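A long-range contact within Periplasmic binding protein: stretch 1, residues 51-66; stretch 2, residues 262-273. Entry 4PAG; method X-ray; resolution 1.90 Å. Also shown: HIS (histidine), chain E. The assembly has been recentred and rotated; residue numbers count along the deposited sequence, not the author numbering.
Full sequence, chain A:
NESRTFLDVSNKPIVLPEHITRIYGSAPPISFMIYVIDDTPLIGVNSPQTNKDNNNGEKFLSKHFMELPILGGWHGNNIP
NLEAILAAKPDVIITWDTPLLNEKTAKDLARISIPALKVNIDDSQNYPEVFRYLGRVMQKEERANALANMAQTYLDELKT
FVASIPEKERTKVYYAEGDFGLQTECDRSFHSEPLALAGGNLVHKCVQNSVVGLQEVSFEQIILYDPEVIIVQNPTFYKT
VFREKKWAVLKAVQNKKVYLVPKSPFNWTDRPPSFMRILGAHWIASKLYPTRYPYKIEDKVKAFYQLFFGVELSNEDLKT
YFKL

Stretch 1, residues 51-66: NKDNNNGEKFLSKHFM
Stretch 2 262-273: PKSPFNWTDRPP

Two irregular segments distant in sequence can be joined by a few backbone-directed amides at one end and a small apolar plug at the other. In this periplasmic binding protein, loop 51-56, a weakly bonded helix about 57-60 and the helix 63-66 lie against 262-273, which has no regular helix or strand, burying 671 Å² between them.

The register is set by three CA pairs: N54 with F266 at 4.8 Å, N55 with S264 at 4.9 Å and G57 with P265 at 4.6 Å. N54 and N55 are extended (phi/psi -140/117 and -127/160), which lets N55 N donate to K263 O at 3.0 Å, almost linearly. N55 O then faces the second stretch, with S264 CA at 3.3 Å and P265 CA at 3.2 Å. The peptide bond before P265 is cis.

Asparagine suits position 54 because its amide can both accept and donate. With chi1 m and chi2 -94°, N54 OD1 receives N267 N at 2.9 Å, while N54 ND2 gives to R271 O at 3.0 Å and to N51 OD1, also at 3.0 Å. N51 (chi1 p) braces the turn further by accepting D53 N at its OD1, 2.9 Å away. N267, chi1 t, answers across the gap: its ND2 donates to D53 O at 3.0 Å. D53, chi1 m, packs CB 3.3 Å from R271 O; a water donates to both D53 OD2 and R271 O, 3.0 Å from each. R271 occupies a left-handed conformation (60/51), and a second cis proline, P272, follows.

At N56, also left-handed (61/28), the chain turns toward the weakly bonded helix near 57-60. N56 OD1 accepts S264 OG at 2.8 Å. G57 leaves room here: a CB on G57 would come 3.0 Å from SE of selenomethionine M66 and clash; G57 CA lies 3.9 Å from P265 CB.

The principal bump is the P265 ring, C-gamma endo. Its CG enters a hollow lined by F60 CB at 3.7 Å and L61 CD2 at 3.8 Å, while its CD lies over one face of the F60 ring, 4.3 Å from the centroid in a CH-pi contact. L61 (m, t) also sets CD1 3.8 Å from F266 CE1. F266, chi1 m, starts away from the first stretch, but its ring end returns, and F65 CE2 meets its edge, 4.4 Å from F266 CE1.

K263 lays its CG 3.3 Å from D53 O, then extends to place NZ 2.9 Å from O of the bound histidine, a hydrogen bond linking this contact to the ligand.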

ATOM      1  N   ASN A  51      -6.035 -11.698   5.772  1.00 19.19           N
ATOM      2  CA  ASN A  51      -6.976 -10.942   6.571  1.00 19.76           C
ATOM      3  C   ASN A  51      -8.017 -10.336   5.637  1.00 18.25           C
ATOM      4  O   ASN A  51      -8.086 -10.693   4.457  1.00 19.77           O
ATOM      5  CB  ASN A  51      -6.232  -9.895   7.421  1.00 19.86           C
ATOM      6  CG  ASN A  51      -5.379  -8.947   6.587  1.00 22.57           C
ATOM      7  OD1 ASN A  51      -5.862  -8.321   5.646  1.00 18.54           O
ATOM      8  ND2 ASN A  51      -4.096  -8.833   6.939  1.00 27.44           N
ATOM      9  N   LYS A  52      -8.837  -9.433   6.149  1.00 17.14           N
ATOM     10  CA  LYS A  52      -9.926  -8.875   5.343  1.00 20.95           C
ATOM     11  C   LYS A  52      -9.436  -8.098   4.107  1.00 19.20           C
ATOM     12  O   LYS A  52     -10.106  -8.070   3.078  1.00 20.08           O
ATOM     13  CB  LYS A  52     -10.806  -7.977   6.215  1.00 22.89           C
ATOM     14  CG  LYS A  52     -12.135  -7.609   5.574  1.00 25.84           C
ATOM     15  CD  LYS A  52     -13.093  -7.045   6.605  1.00 28.50           C
ATOM     16  CE  LYS A  52     -14.313  -6.430   5.937  1.00 31.67           C
ATOM     17  NZ  LYS A  52     -15.365  -6.055   6.915  1.00 31.69           N
ATOM     18  N   ASP A  53      -8.263  -7.480   4.217  1.00 18.11           N
ATOM     19  CA  ASP A  53      -7.768  -6.560   3.191  1.00 18.05           C
ATOM     20  C   ASP A  53      -6.686  -7.177   2.298  1.00 17.21           C
ATOM     21  O   ASP A  53      -6.291  -6.588   1.285  1.00 14.77           O
ATOM     22  CB  ASP A  53      -7.215  -5.304   3.876  1.00 19.69           C
ATOM     23  CG  ASP A  53      -8.260  -4.593   4.723  1.00 23.23           C
ATOM     24  OD1 ASP A  53      -9.332  -4.245   4.183  1.00 28.65           O
ATOM     25  OD2 ASP A  53      -8.017  -4.374   5.932  1.00 30.35           O
ATOM     26  N   ASN A  54      -6.194  -8.350   2.694  1.00 15.43           N
ATOM     27  CA  ASN A  54      -5.089  -9.017   2.013  1.00 16.27           C
ATOM     28  C   ASN A  54      -5.394 -10.514   1.960  1.00 17.46           C
ATOM     29  O   ASN A  54      -5.517 -11.159   3.007  1.00 18.48           O
ATOM     30  CB  ASN A  54      -3.766  -8.743   2.739  1.00 15.76           C
ATOM     31  CG  ASN A  54      -3.477  -7.256   2.895  1.00 15.06           C
ATOM     32  OD1 ASN A  54      -2.790  -6.656   2.074  1.00 14.36           O
ATOM     33  ND2 ASN A  54      -4.014  -6.654   3.947  1.00 16.52           N
ATOM     34  N   ASN A  55      -5.537 -11.046   0.744  1.00 17.60           N
ATOM     35  CA  ASN A  55      -6.120 -12.370   0.509  1.00 19.76           C
ATOM     36  C   ASN A  55      -5.231 -13.277  -0.329  1.00 16.88           C
ATOM     37  O   ASN A  55      -4.400 -12.810  -1.094  1.00 15.40           O
ATOM     38  CB  ASN A  55      -7.444 -12.245  -0.283  1.00 22.76           C
ATOM     39  CG  ASN A  55      -8.504 -11.438   0.435  1.00 25.56           C
ATOM     40  OD1 ASN A  55      -8.422 -11.174   1.642  1.00 34.81           O
ATOM     41  ND2 ASN A  55      -9.516 -11.041  -0.306  1.00 27.56           N
ATOM     42  N   ASN A  56      -5.481 -14.579  -0.232  1.00 19.88           N
ATOM     43  CA  ASN A  56      -4.900 -15.578  -1.131  1.00 19.73           C
ATOM     44  C   ASN A  56      -3.372 -15.644  -1.089  1.00 18.68           C
ATOM     45  O   ASN A  56      -2.736 -16.043  -2.062  1.00 19.96           O
ATOM     46  CB  ASN A  56      -5.371 -15.348  -2.578  1.00 19.99           C
ATOM     47  CG  ASN A  56      -6.879 -15.439  -2.732  1.00 23.94           C
ATOM     48  OD1 ASN A  56      -7.529 -14.513  -3.229  1.00 26.87           O
ATOM     49  ND2 ASN A  56      -7.444 -16.562  -2.319  1.00 24.72           N
ATOM     50  N   GLY A  57      -2.783 -15.282   0.044  1.00 18.86           N
ATOM     51  CA  GLY A  57      -1.328 -15.230   0.158  1.00 20.38           C
ATOM     52  C   GLY A  57      -0.643 -16.539  -0.190  1.00 21.77           C
ATOM     53  O   GLY A  57       0.428 -16.540  -0.781  1.00 23.31           O
ATOM     54  N   GLU A  58      -1.269 -17.660   0.150  1.00 23.83           N
ATOM     55  CA  GLU A  58      -0.646 -18.971  -0.072  1.00 27.28           C
ATOM     56  C   GLU A  58      -0.390 -19.269  -1.557  1.00 26.62           C
ATOM     57  O   GLU A  58       0.492 -20.053  -1.896  1.00 28.69           O
ATOM     58  CB  GLU A  58      -1.461 -20.094   0.594  1.00 28.44           C
ATOM     59  CG  GLU A  58      -2.800 -20.420  -0.060  1.00 35.67           C
ATOM     60  CD  GLU A  58      -3.896 -19.406   0.242  1.00 44.23           C
ATOM     61  OE1 GLU A  58      -3.669 -18.484   1.062  1.00 44.39           O
ATOM     62  OE2 GLU A  58      -4.994 -19.532  -0.352  1.00 61.46           O
ATOM     63  N   LYS A  59      -1.145 -18.624  -2.439  1.00 26.27           N
ATOM     64  CA  LYS A  59      -0.972 -18.803  -3.876  1.00 28.12           C
ATOM     65  C   LYS A  59       0.171 -17.940  -4.444  1.00 23.86           C
ATOM     66  O   LYS A  59       0.676 -18.229  -5.526  1.00 27.59           O
ATOM     67  CB  LYS A  59      -2.282 -18.475  -4.606  1.00 32.00           C
ATOM     68  CG  LYS A  59      -3.520 -19.204  -4.070  1.00 37.55           C
ATOM     69  CD  LYS A  59      -3.519 -20.692  -4.392  1.00 44.03           C
ATOM     70  CE  LYS A  59      -3.685 -20.939  -5.888  1.00 50.95           C
ATOM     71  NZ  LYS A  59      -3.979 -22.360  -6.229  1.00 58.08           N
ATOM     72  N   PHE A  60       0.577 -16.893  -3.717  1.00 18.44           N
ATOM     73  CA  PHE A  60       1.530 -15.901  -4.229  1.00 18.79           C
ATOM     74  C   PHE A  60       2.818 -15.742  -3.414  1.00 19.87           C
ATOM     75  O   PHE A  60       3.813 -15.255  -3.942  1.00 22.72           O
ATOM     76  CB  PHE A  60       0.848 -14.534  -4.295  1.00 19.62           C
ATOM     77  CG  PHE A  60      -0.262 -14.450  -5.304  1.00 18.74           C
ATOM     78  CD1 PHE A  60       0.009 -14.106  -6.615  1.00 21.59           C
ATOM     79  CD2 PHE A  60      -1.574 -14.679  -4.937  1.00 19.16           C
ATOM     80  CE1 PHE A  60      -1.008 -14.012  -7.541  1.00 23.33           C
ATOM     81  CE2 PHE A  60      -2.605 -14.585  -5.865  1.00 18.53           C
ATOM     82  CZ  PHE A  60      -2.319 -14.256  -7.165  1.00 21.31           C
ATOM     83  N   LEU A  61       2.796 -16.138  -2.142  1.00 19.45           N
ATOM     84  CA  LEU A  61       3.891 -15.856  -1.210  1.00 17.04           C
ATOM     85  C   LEU A  61       4.566 -17.141  -0.749  1.00 19.15           C
ATOM     86  O   LEU A  61       3.963 -18.217  -0.753  1.00 19.77           O
ATOM     87  CB  LEU A  61       3.348 -15.110   0.015  1.00 18.01           C
ATOM     88  CG  LEU A  61       2.550 -13.835  -0.265  1.00 18.87           C
ATOM     89  CD1 LEU A  61       1.911 -13.323   1.018  1.00 20.34           C
ATOM     90  CD2 LEU A  61       3.424 -12.771  -0.904  1.00 19.03           C
ATOM     91  N   SER A  62       5.819 -17.020  -0.330  1.00 19.35           N
ATOM     92  CA  SER A  62       6.589 -18.178   0.105  1.00 19.04           C
ATOM     93  C   SER A  62       5.955 -18.821   1.335  1.00 19.76           C
ATOM     94  O   SER A  62       5.320 -18.152   2.146  1.00 19.18           O
ATOM     95  CB  SER A  62       8.029 -17.777   0.420  1.00 19.48           C
ATOM     96  OG  SER A  62       8.081 -16.999   1.602  1.00 19.53           O
ATOM     97  N   LYS A  63       6.133 -20.128   1.463  1.00 23.31           N
ATOM     98  CA  LYS A  63       5.682 -20.839   2.648  1.00 25.78           C
ATOM     99  C   LYS A  63       6.351 -20.275   3.907  1.00 23.01           C
ATOM    100  O   LYS A  63       5.695 -20.134   4.941  1.00 23.46           O
ATOM    101  CB  LYS A  63       5.956 -22.335   2.513  1.00 31.87           C
ATOM    102  CG  LYS A  63       5.157 -23.191   3.484  1.00 39.88           C
ATOM    103  CD  LYS A  63       4.699 -24.486   2.827  1.00 49.32           C
ATOM    104  CE  LYS A  63       4.121 -25.459   3.841  1.00 53.12           C
ATOM    105  NZ  LYS A  63       5.162 -25.971   4.777  1.00 58.11           N
ATOM    106  N   HIS A  64       7.640 -19.939   3.814  1.00 23.49           N
ATOM    107  CA  HIS A  64       8.362 -19.336   4.949  1.00 24.00           C
ATOM    108  C   HIS A  64       7.624 -18.113   5.477  1.00 20.83           C
ATOM    109  O   HIS A  64       7.370 -18.017   6.675  1.00 19.83           O
ATOM    110  CB  HIS A  64       9.794 -18.944   4.574  1.00 27.49           C
ATOM    111  CG  HIS A  64      10.507 -18.155   5.638  1.00 34.04           C
ATOM    112  ND1 HIS A  64      10.956 -18.721   6.813  1.00 40.68           N
ATOM    113  CD2 HIS A  64      10.845 -16.843   5.702  1.00 38.90           C
ATOM    114  CE1 HIS A  64      11.536 -17.793   7.555  1.00 38.94           C
ATOM    115  NE2 HIS A  64      11.486 -16.645   6.903  1.00 42.02           N
ATOM    116  N   PHE A  65       7.281 -17.187   4.579  1.00 17.45           N
ATOM    117  CA  PHE A  65       6.595 -15.968   4.969  1.00 16.54           C
ATOM    118  C   PHE A  65       5.237 -16.270   5.596  1.00 16.46           C
ATOM    119  O   PHE A  65       4.885 -15.664   6.599  1.00 18.25           O
ATOM    120  CB  PHE A  65       6.431 -15.011   3.781  1.00 16.29           C
ATOM    121  CG  PHE A  65       5.725 -13.723   4.122  1.00 17.20           C
ATOM    122  CD1 PHE A  65       6.414 -12.660   4.699  1.00 18.62           C
ATOM    123  CD2 PHE A  65       4.376 -13.564   3.859  1.00 18.77           C
ATOM    124  CE1 PHE A  65       5.775 -11.471   4.998  1.00 17.25           C
ATOM    125  CE2 PHE A  65       3.729 -12.375   4.160  1.00 18.45           C
ATOM    126  CZ  PHE A  65       4.429 -11.327   4.727  1.00 17.84           C
HETATM  127  N   MSE A  66       4.491 -17.214   5.012  1.00 16.50           N
HETATM  128  CA  MSE A  66       3.142 -17.546   5.490  1.00 18.21           C
HETATM  129  C   MSE A  66       3.156 -18.186   6.851  1.00 19.31           C
HETATM  130  O   MSE A  66       2.142 -18.161   7.541  1.00 23.40           O
HETATM  131  CB  MSE A  66       2.409 -18.513   4.559  1.00 18.23           C
HETATM  132  CG  MSE A  66       2.137 -17.931   3.181  1.00 20.03           C
HETATM  133 SE   MSE A  66       0.953 -16.360   3.245  1.00 24.22          SE
HETATM  134  CE  MSE A  66      -0.668 -17.308   3.843  1.00 26.29           C
ATOM    135  N   PRO A 262      -8.401  -4.964  -5.839  1.00 11.90           N
ATOM    136  CA  PRO A 262      -7.771  -6.271  -5.664  1.00 14.20           C
ATOM    137  C   PRO A 262      -6.901  -6.381  -4.421  1.00 14.81           C
ATOM    138  O   PRO A 262      -6.299  -5.391  -3.968  1.00 14.07           O
ATOM    139  CB  PRO A 262      -6.902  -6.421  -6.915  1.00 15.62           C
ATOM    140  CG  PRO A 262      -7.523  -5.516  -7.919  1.00 14.01           C
ATOM    141  CD  PRO A 262      -8.020  -4.351  -7.120  1.00 13.08           C
ATOM    142  N   LYS A 263      -6.831  -7.593  -3.889  1.00 15.33           N
ATOM    143  CA  LYS A 263      -6.235  -7.837  -2.576  1.00 16.50           C
ATOM    144  C   LYS A 263      -5.228  -8.974  -2.524  1.00 15.02           C
ATOM    145  O   LYS A 263      -4.696  -9.258  -1.451  1.00 13.57           O
ATOM    146  CB  LYS A 263      -7.352  -8.131  -1.570  1.00 17.81           C
ATOM    147  CG  LYS A 263      -8.284  -6.960  -1.370  1.00 20.62           C
ATOM    148  CD  LYS A 263      -9.516  -7.320  -0.587  1.00 22.22           C
ATOM    149  CE  LYS A 263     -10.379  -6.086  -0.408  1.00 23.49           C
ATOM    150  NZ  LYS A 263     -11.056  -5.698  -1.672  1.00 23.07           N
ATOM    151  N   SER A 264      -4.957  -9.614  -3.663  1.00 15.50           N
ATOM    152  CA  SER A 264      -4.173 -10.845  -3.699  1.00 15.08           C
ATOM    153  C   SER A 264      -2.758 -10.628  -4.250  1.00 15.51           C
ATOM    154  O   SER A 264      -2.601 -10.285  -5.421  1.00 16.39           O
ATOM    155  CB  SER A 264      -4.896 -11.897  -4.543  1.00 15.50           C
ATOM    156  OG  SER A 264      -6.185 -12.167  -4.011  1.00 16.54           O
ATOM    157  N   PRO A 265      -1.721 -10.838  -3.415  1.00 14.32           N
ATOM    158  CA  PRO A 265      -1.722 -11.223  -2.005  1.00 14.14           C
ATOM    159  C   PRO A 265      -1.717 -10.035  -1.036  1.00 14.72           C
ATOM    160  O   PRO A 265      -1.966 -10.213   0.164  1.00 14.23           O
ATOM    161  CB  PRO A 265      -0.411 -11.987  -1.880  1.00 14.65           C
ATOM    162  CG  PRO A 265       0.507 -11.229  -2.780  1.00 14.06           C
ATOM    163  CD  PRO A 265      -0.345 -10.832  -3.957  1.00 14.12           C
ATOM    164  N   PHE A 266      -1.397  -8.847  -1.548  1.00 13.77           N
ATOM    165  CA  PHE A 266      -1.402  -7.624  -0.768  1.00 12.98           C
ATOM    166  C   PHE A 266      -2.366  -6.649  -1.446  1.00 13.00           C
ATOM    167  O   PHE A 266      -2.486  -6.632  -2.673  1.00 12.34           O
ATOM    168  CB  PHE A 266      -0.022  -6.961  -0.745  1.00 13.59           C
ATOM    169  CG  PHE A 266       1.100  -7.814  -0.219  1.00 13.82           C
ATOM    170  CD1 PHE A 266       0.905  -8.778   0.773  1.00 14.68           C
ATOM    171  CD2 PHE A 266       2.398  -7.585  -0.674  1.00 14.93           C
ATOM    172  CE1 PHE A 266       1.978  -9.521   1.261  1.00 14.33           C
ATOM    173  CE2 PHE A 266       3.469  -8.318  -0.184  1.00 14.72           C
ATOM    174  CZ  PHE A 266       3.260  -9.285   0.789  1.00 13.66           C
ATOM    175  N   ASN A 267      -3.019  -5.813  -0.652  1.00 12.39           N
ATOM    176  CA  ASN A 267      -3.965  -4.826  -1.184  1.00 12.28           C
ATOM    177  C   ASN A 267      -3.281  -3.858  -2.152  1.00 13.34           C
ATOM    178  O   ASN A 267      -2.182  -3.356  -1.874  1.00 13.98           O
ATOM    179  CB  ASN A 267      -4.584  -4.061  -0.027  1.00 12.71           C
ATOM    180  CG  ASN A 267      -5.871  -3.355  -0.407  1.00 12.65           C
ATOM    181  OD1 ASN A 267      -5.862  -2.325  -1.105  1.00 11.11           O
ATOM    182  ND2 ASN A 267      -6.989  -3.885   0.073  1.00 12.24           N
ATOM    183  N   TRP A 268      -3.930  -3.601  -3.289  1.00 14.42           N
ATOM    184  CA  TRP A 268      -3.359  -2.752  -4.326  1.00 14.50           C
ATOM    185  C   TRP A 268      -3.327  -1.262  -3.970  1.00 13.61           C
ATOM    186  O   TRP A 268      -2.557  -0.527  -4.577  1.00 13.78           O
ATOM    187  CB  TRP A 268      -4.091  -2.938  -5.672  1.00 15.33           C
ATOM    188  CG  TRP A 268      -3.744  -4.207  -6.398  1.00 14.82           C
ATOM    189  CD1 TRP A 268      -3.176  -5.334  -5.868  1.00 15.13           C
ATOM    190  CD2 TRP A 268      -3.970  -4.490  -7.782  1.00 13.96           C
ATOM    191  NE1 TRP A 268      -3.018  -6.283  -6.837  1.00 15.00           N
ATOM    192  CE2 TRP A 268      -3.503  -5.796  -8.021  1.00 14.23           C
ATOM    193  CE3 TRP A 268      -4.523  -3.765  -8.845  1.00 13.62           C
ATOM    194  CZ2 TRP A 268      -3.564  -6.394  -9.283  1.00 13.51           C
ATOM    195  CZ3 TRP A 268      -4.583  -4.363 -10.091  1.00 12.86           C
ATOM    196  CH2 TRP A 268      -4.111  -5.660 -10.296  1.00 13.30           C
ATOM    197  N   THR A 269      -4.136  -0.806  -3.012  1.00 13.35           N
ATOM    198  CA  THR A 269      -4.210   0.645  -2.729  1.00 14.95           C
ATOM    199  C   THR A 269      -4.111   1.107  -1.268  1.00 13.80           C
ATOM    200  O   THR A 269      -3.738   2.256  -1.030  1.00 15.26           O
ATOM    201  CB  THR A 269      -5.468   1.295  -3.370  1.00 15.22           C
ATOM    202  OG1 THR A 269      -6.642   0.961  -2.619  1.00 16.17           O
ATOM    203  CG2 THR A 269      -5.643   0.840  -4.804  1.00 16.83           C
ATOM    204  N   ASP A 270      -4.410   0.242  -0.299  1.00 14.10           N
ATOM    205  CA  ASP A 270      -4.568   0.678   1.096  1.00 14.33           C
ATOM    206  C   ASP A 270      -4.679  -0.524   2.055  1.00 14.74           C
ATOM    207  O   ASP A 270      -4.932  -1.642   1.618  1.00 15.34           O
ATOM    208  CB  ASP A 270      -5.836   1.538   1.185  1.00 14.48           C
ATOM    209  CG  ASP A 270      -5.940   2.328   2.471  1.00 14.70           C
ATOM    210  OD1 ASP A 270      -4.917   2.517   3.164  1.00 15.88           O
ATOM    211  OD2 ASP A 270      -7.065   2.785   2.780  1.00 15.10           O
ATOM    212  N   ARG A 271      -4.472  -0.299   3.354  1.00 13.02           N
ATOM    213  CA  ARG A 271      -4.736  -1.317   4.371  1.00 14.79           C
ATOM    214  C   ARG A 271      -3.883  -2.574   4.135  1.00 15.17           C
ATOM    215  O   ARG A 271      -4.397  -3.687   4.139  1.00 15.72           O
ATOM    216  CB  ARG A 271      -6.240  -1.685   4.399  1.00 15.85           C
ATOM    217  CG  ARG A 271      -7.200  -0.507   4.383  1.00 15.77           C
ATOM    218  CD  ARG A 271      -7.041   0.421   5.585  1.00 17.21           C
ATOM    219  NE  ARG A 271      -7.761   1.678   5.387  1.00 18.73           N
ATOM    220  CZ  ARG A 271      -7.945   2.614   6.321  1.00 16.27           C
ATOM    221  NH1 ARG A 271      -7.497   2.450   7.560  1.00 15.18           N
ATOM    222  NH2 ARG A 271      -8.598   3.726   6.015  1.00 17.07           N
ATOM    223  N   PRO A 272      -2.560  -2.399   3.966  1.00 13.72           N
ATOM    224  CA  PRO A 272      -1.776  -1.189   4.147  1.00 14.46           C
ATOM    225  C   PRO A 272      -1.466  -0.378   2.883  1.00 13.73           C
ATOM    226  O   PRO A 272      -1.482  -0.916   1.774  1.00 11.57           O
ATOM    227  CB  PRO A 272      -0.453  -1.744   4.657  1.00 15.72           C
ATOM    228  CG  PRO A 272      -0.307  -3.019   3.877  1.00 16.62           C
ATOM    229  CD  PRO A 272      -1.696  -3.565   3.713  1.00 15.33           C
ATOM    230  N   PRO A 273      -1.129   0.909   3.068  1.00 14.91           N
ATOM    231  CA  PRO A 273      -0.374   1.630   2.053  1.00 16.43           C
ATOM    232  C   PRO A 273       0.919   0.855   1.823  1.00 17.47           C
ATOM    233  O   PRO A 273       1.524   0.388   2.784  1.00 19.30           O
ATOM    234  CB  PRO A 273      -0.067   2.980   2.708  1.00 18.00           C
ATOM    235  CG  PRO A 273      -0.900   3.056   3.923  1.00 18.91           C
ATOM    236  CD  PRO A 273      -1.265   1.667   4.319  1.00 16.38           C
TER
HETATM  237  N   HIS E 403     -13.305 -10.038  -4.983  0.50 28.91           N
HETATM  238  CA  HIS E 403     -12.045  -9.673  -4.280  0.50 25.90           C
HETATM  239  C   HIS E 403     -12.311  -9.406  -2.805  0.50 22.60           C
HETATM  240  O   HIS E 403     -12.333  -8.276  -2.298  0.50 15.82           O
HETATM  241  CB  HIS E 403     -11.386  -8.466  -4.934  0.50 24.46           C
HETATM  242  CG  HIS E 403     -11.293  -8.565  -6.425  0.50 24.82           C
HETATM  243  ND1 HIS E 403     -11.305  -7.461  -7.250  0.50 21.02           N
HETATM  244  CD2 HIS E 403     -11.194  -9.641  -7.239  0.50 27.39           C
HETATM  245  CE1 HIS E 403     -11.204  -7.852  -8.508  0.50 24.88           C
HETATM  246  NE2 HIS E 403     -11.136  -9.170  -8.529  0.50 28.41           N
HETATM  247  OXT HIS E 403     -12.525 -10.365  -2.080  0.50 24.38           O
HETATM  248  O   HOH W   1      -5.167  -4.748   6.818  1.00 32.69           O